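Local structure of Crov588 (Cafeteriavirus, 6NYR) at residues N86-K97 / F108-P118. The protein is of unknown function but folds as a giant-virus leucine-rich repeat protein of FNIP repeats, whose solenoid closes into a nearly complete ring. Sequence-based numbering, arbitrary orientation.
Sequences NHSLEELQNLPK and FNQEIVENVLP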
loop_
_atom_site.group_PDB
_atom_site.type_symbol
_atom_site.label_atom_id
_atom_site.label_comp_id
_atom_site.label_asym_id
_atom_site.label_seq_id
_atom_site.Cartn_x
_atom_site.Cartn_y
_atom_site.Cartn_z
ATOM N N ASN A 86 -30.279 14.059 -3.469
ATOM C CA ASN A 86 -30.704 15.445 -3.595
ATOM C C ASN A 86 -31.177 15.958 -2.240
ATOM O O ASN A 86 -31.337 15.197 -1.282
ATOM C CB ASN A 86 -31.824 15.569 -4.636
ATOM C CG ASN A 86 -31.934 16.965 -5.218
ATOM O OD1 ASN A 86 -31.410 17.930 -4.662
ATOM N ND2 ASN A 86 -32.621 17.079 -6.349
ATOM N N HIS A 87 -31.398 17.269 -2.163
ATOM C CA HIS A 87 -31.982 17.868 -0.974
ATOM C C HIS A 87 -32.961 18.964 -1.376
ATOM O O HIS A 87 -32.757 19.681 -2.359
ATOM C CB HIS A 87 -30.928 18.489 -0.034
ATOM C CG HIS A 87 -29.915 17.514 0.475
ATOM N ND1 HIS A 87 -30.208 16.563 1.431
ATOM C CD2 HIS A 87 -28.606 17.350 0.171
ATOM C CE1 HIS A 87 -29.126 15.847 1.682
ATOM N NE2 HIS A 87 -28.140 16.306 0.932
ATOM N N SER A 88 -34.028 19.095 -0.589
ATOM C CA SER A 88 -34.816 20.318 -0.540
ATOM C C SER A 88 -34.294 21.178 0.609
ATOM O O SER A 88 -33.648 20.679 1.536
ATOM C CB SER A 88 -36.302 20.022 -0.342
ATOM O OG SER A 88 -36.598 19.807 1.022
ATOM N N LEU A 89 -34.557 22.484 0.535
ATOM C CA LEU A 89 -34.130 23.362 1.619
ATOM C C LEU A 89 -34.836 23.029 2.925
ATOM O O LEU A 89 -34.237 23.179 3.996
ATOM C CB LEU A 89 -34.358 24.822 1.232
ATOM C CG LEU A 89 -33.705 25.230 -0.095
ATOM C CD1 LEU A 89 -34.141 26.619 -0.519
ATOM C CD2 LEU A 89 -32.191 25.140 0.018
ATOM N N GLU A 90 -36.099 22.603 2.858
ATOM C CA GLU A 90 -36.767 22.062 4.034
ATOM C C GLU A 90 -35.939 20.956 4.676
ATOM O O GLU A 90 -35.706 20.965 5.889
ATOM C CB GLU A 90 -38.156 21.539 3.655
ATOM C CG GLU A 90 -38.856 20.799 4.790
ATOM C CD GLU A 90 -40.367 20.800 4.661
ATOM O OE1 GLU A 90 -40.957 21.898 4.585
ATOM O OE2 GLU A 90 -40.968 19.705 4.647
ATOM N N GLU A 91 -35.498 19.981 3.876
ATOM C CA GLU A 91 -34.675 18.900 4.408
ATOM C C GLU A 91 -33.481 19.443 5.188
ATOM O O GLU A 91 -33.180 18.977 6.294
ATOM C CB GLU A 91 -34.206 17.984 3.273
ATOM C CG GLU A 91 -33.177 16.956 3.716
ATOM C CD GLU A 91 -33.130 15.735 2.818
ATOM O OE1 GLU A 91 -34.101 15.493 2.069
ATOM O OE2 GLU A 91 -32.117 15.006 2.870
ATOM N N LEU A 92 -32.776 20.423 4.617
ATOM C CA LEU A 92 -31.593 20.959 5.282
ATOM C C LEU A 92 -31.971 21.682 6.567
ATOM O O LEU A 92 -31.252 21.608 7.571
ATOM C CB LEU A 92 -30.843 21.898 4.340
ATOM C CG LEU A 92 -30.403 21.293 3.007
ATOM C CD1 LEU A 92 -29.583 22.307 2.218
ATOM C CD2 LEU A 92 -29.635 19.998 3.225
ATOM N N GLN A 93 -33.097 22.395 6.545
ATOM C CA GLN A 93 -33.593 23.077 7.732
ATOM C C GLN A 93 -34.004 22.086 8.812
ATOM O O GLN A 93 -33.994 22.425 10.002
ATOM C CB GLN A 93 -34.776 23.951 7.318
ATOM C CG GLN A 93 -35.011 25.196 8.121
ATOM C CD GLN A 93 -35.842 26.202 7.335
ATOM O OE1 GLN A 93 -36.033 26.056 6.125
ATOM N NE2 GLN A 93 -36.339 27.225 8.019
ATOM N N ASN A 94 -34.345 20.862 8.422
ATOM C CA ASN A 94 -34.713 19.818 9.366
ATOM C C ASN A 94 -33.527 18.995 9.849
ATOM O O ASN A 94 -33.719 18.103 10.679
ATOM C CB ASN A 94 -35.756 18.888 8.731
ATOM C CG ASN A 94 -37.117 19.546 8.604
ATOM O OD1 ASN A 94 -37.421 20.510 9.309
ATOM N ND2 ASN A 94 -37.945 19.028 7.704
ATOM N N LEU A 95 -32.319 19.263 9.359
ATOM C CA LEU A 95 -31.139 18.620 9.916
ATOM C C LEU A 95 -31.044 18.921 11.412
ATOM O O LEU A 95 -31.408 20.014 11.860
ATOM C CB LEU A 95 -29.874 19.100 9.206
ATOM C CG LEU A 95 -29.678 18.647 7.759
ATOM C CD1 LEU A 95 -28.470 19.347 7.142
ATOM C CD2 LEU A 95 -29.523 17.137 7.661
ATOM N N PRO A 96 -30.572 17.965 12.210
ATOM C CA PRO A 96 -30.529 18.179 13.660
ATOM C C PRO A 96 -29.462 19.186 14.061
ATOM O O PRO A 96 -28.385 19.274 13.462
ATOM C CB PRO A 96 -30.212 16.784 14.218
ATOM C CG PRO A 96 -29.463 16.103 13.109
ATOM C CD PRO A 96 -30.047 16.642 11.817
ATOM N N LYS A 97 -29.782 19.957 15.105
ATOM C CA LYS A 97 -28.877 20.990 15.597
ATOM C C LYS A 97 -27.624 20.414 16.250
ATOM O O LYS A 97 -26.732 21.186 16.622
ATOM C CB LYS A 97 -29.600 21.901 16.590
ATOM C CG LYS A 97 -30.714 22.744 15.968
ATOM C CD LYS A 97 -30.239 23.572 14.770
ATOM C CE LYS A 97 -30.365 22.794 13.461
ATOM N NZ LYS A 97 -30.608 23.692 12.285
ATOM N N PHE A 108 -27.694 18.103 -5.176
ATOM C CA PHE A 108 -28.186 19.361 -4.639
ATOM C C PHE A 108 -27.551 20.542 -5.356
ATOM O O PHE A 108 -26.330 20.621 -5.500
ATOM C CB PHE A 108 -27.894 19.449 -3.146
ATOM C CG PHE A 108 -28.405 20.705 -2.512
ATOM C CD1 PHE A 108 -29.764 20.891 -2.328
ATOM C CD2 PHE A 108 -27.537 21.699 -2.104
ATOM C CE1 PHE A 108 -30.248 22.038 -1.740
ATOM C CE2 PHE A 108 -28.015 22.853 -1.517
ATOM C CZ PHE A 108 -29.373 23.025 -1.336
ATOM N N ASN A 109 -28.392 21.476 -5.785
ATOM C CA ASN A 109 -27.922 22.634 -6.530
ATOM C C ASN A 109 -28.960 23.746 -6.456
ATOM O O ASN A 109 -29.440 24.224 -7.488
ATOM C CB ASN A 109 -27.635 22.249 -7.981
ATOM C CG ASN A 109 -26.958 23.360 -8.743
ATOM O OD1 ASN A 109 -26.372 24.264 -8.149
ATOM N ND2 ASN A 109 -27.043 23.309 -10.062
ATOM N N GLN A 110 -29.304 24.156 -5.239
ATOM C CA GLN A 110 -30.229 25.255 -5.004
ATOM C C GLN A 110 -29.578 26.250 -4.055
ATOM O O GLN A 110 -28.763 25.880 -3.206
ATOM C CB GLN A 110 -31.551 24.783 -4.406
ATOM C CG GLN A 110 -32.356 23.861 -5.285
ATOM C CD GLN A 110 -33.480 23.192 -4.518
ATOM O OE1 GLN A 110 -34.381 23.851 -4.000
ATOM N NE2 GLN A 110 -33.419 21.869 -4.430
ATOM N N GLU A 111 -29.955 27.515 -4.193
ATOM C CA GLU A 111 -29.351 28.569 -3.389
ATOM C C GLU A 111 -29.713 28.372 -1.922
ATOM O O GLU A 111 -30.895 28.328 -1.565
ATOM C CB GLU A 111 -29.813 29.932 -3.897
ATOM C CG GLU A 111 -29.177 31.104 -3.191
ATOM C CD GLU A 111 -29.317 32.394 -3.978
ATOM O OE1 GLU A 111 -29.532 32.324 -5.209
ATOM O OE2 GLU A 111 -29.196 33.480 -3.372
ATOM N N ILE A 112 -28.696 28.226 -1.080
ATOM C CA ILE A 112 -28.882 28.149 0.366
ATOM C C ILE A 112 -28.879 29.571 0.916
ATOM O O ILE A 112 -27.918 30.320 0.712
ATOM C CB ILE A 112 -27.791 27.306 1.039
ATOM C CG1 ILE A 112 -27.859 25.858 0.561
ATOM C CG2 ILE A 112 -27.917 27.394 2.562
ATOM C CD1 ILE A 112 -26.715 24.999 1.062
ATOM N N VAL A 113 -29.940 29.936 1.633
ATOM C CA VAL A 113 -30.039 31.265 2.221
ATOM C C VAL A 113 -29.799 31.217 3.724
ATOM O O VAL A 113 -29.465 30.166 4.278
ATOM C CB VAL A 113 -31.404 31.907 1.907
ATOM C CG1 VAL A 113 -31.487 32.284 0.432
ATOM C CG2 VAL A 113 -32.541 30.958 2.265
ATOM N N GLU A 114 -29.945 32.366 4.380
ATOM C CA GLU A 114 -29.650 32.487 5.800
ATOM C C GLU A 114 -30.508 31.544 6.633
ATOM O O GLU A 114 -31.663 31.258 6.307
ATOM C CB GLU A 114 -29.883 33.933 6.247
ATOM C CG GLU A 114 -29.495 34.239 7.678
ATOM C CD GLU A 114 -29.537 35.726 7.982
ATOM O OE1 GLU A 114 -29.864 36.515 7.067
ATOM O OE2 GLU A 114 -29.240 36.107 9.133
ATOM N N ASN A 115 -29.914 31.053 7.722
ATOM C CA ASN A 115 -30.621 30.259 8.725
ATOM C C ASN A 115 -31.186 28.969 8.138
ATOM O O ASN A 115 -32.325 28.586 8.414
ATOM C CB ASN A 115 -31.741 31.069 9.384
ATOM C CG ASN A 115 -31.218 32.146 10.309
ATOM O OD1 ASN A 115 -31.479 33.333 10.110
ATOM N ND2 ASN A 115 -30.476 31.738 11.332
ATOM N N VAL A 116 -30.386 28.289 7.325
ATOM C CA VAL A 116 -30.733 26.971 6.803
ATOM C C VAL A 116 -29.775 25.901 7.326
ATOM O O VAL A 116 -30.192 24.957 7.999
ATOM C CB VAL A 116 -30.782 26.977 5.258
ATOM C CG1 VAL A 116 -31.164 25.600 4.732
ATOM C CG2 VAL A 116 -31.758 28.035 4.763
ATOM N N LEU A 117 -28.479 26.041 7.040
ATOM C CA LEU A 117 -27.503 25.064 7.504
ATOM C C LEU A 117 -27.433 25.073 9.034
ATOM O O LEU A 117 -27.563 26.134 9.660
ATOM C CB LEU A 117 -26.134 25.371 6.915
ATOM C CG LEU A 117 -25.657 24.653 5.653
ATOM C CD1 LEU A 117 -26.666 23.693 5.060
ATOM C CD2 LEU A 117 -25.225 25.687 4.590
ATOM N N PRO A 118 -27.211 23.917 9.658
ATOM C CA PRO A 118 -27.097 23.873 11.125
ATOM C C PRO A 118 -26.094 24.888 11.650
ATOM O O PRO A 118 -24.974 25.006 11.147
ATOM C CB PRO A 118 -26.648 22.434 11.400
ATOM C CG PRO A 118 -27.213 21.643 10.245
ATOM C CD PRO A 118 -27.162 22.572 9.047
#
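Phe108 meets His87, Leu89 and Leu92 and carries much of this contact. Its CG lies anti to the backbone N (chi1 -178°), which carries CZ in among Leu89, Leu92 and Ile112. Leu92 CD1 comes from the opposite direction and touches Phe108 CZ at 3.6 Å, obliquely to the ring. Leu89 CD2 reaches the same CZ at 3.8 Å, but in the ring plane, at its edge. His87 O also lies at that rim. The His87 ring turns an edge toward the face of Phe108 in an offset edge-to-face pair, with planes at 67°. Gln110 N sits over the centre of one Phe108 face.

Further along, Val116 CG1 packs 3.7 Å from Leu92 CB. Pro118 CG lies 3.8 Å from Leu95 CB, closing the apolar row. No hydrogen bond joins the two segments.

The polar bonds named here lie within 86-97 or tie it to neighbouring residues. Ser88 is the N-cap of the short helix, its OG accepting from Glu91 N at 3.1 Å. Leu92 CD2 lies over one face of the His87 ring. His87 NE2 bonds Gly105 N, while ND1 makes a weak bond to Glu91 OE2, which also pairs with Lys85. These contacts stack consecutive coils on their outer side, where helix 89-93 faces an irregular loop, as in the convex layer of a leucine-rich repeat solenoid.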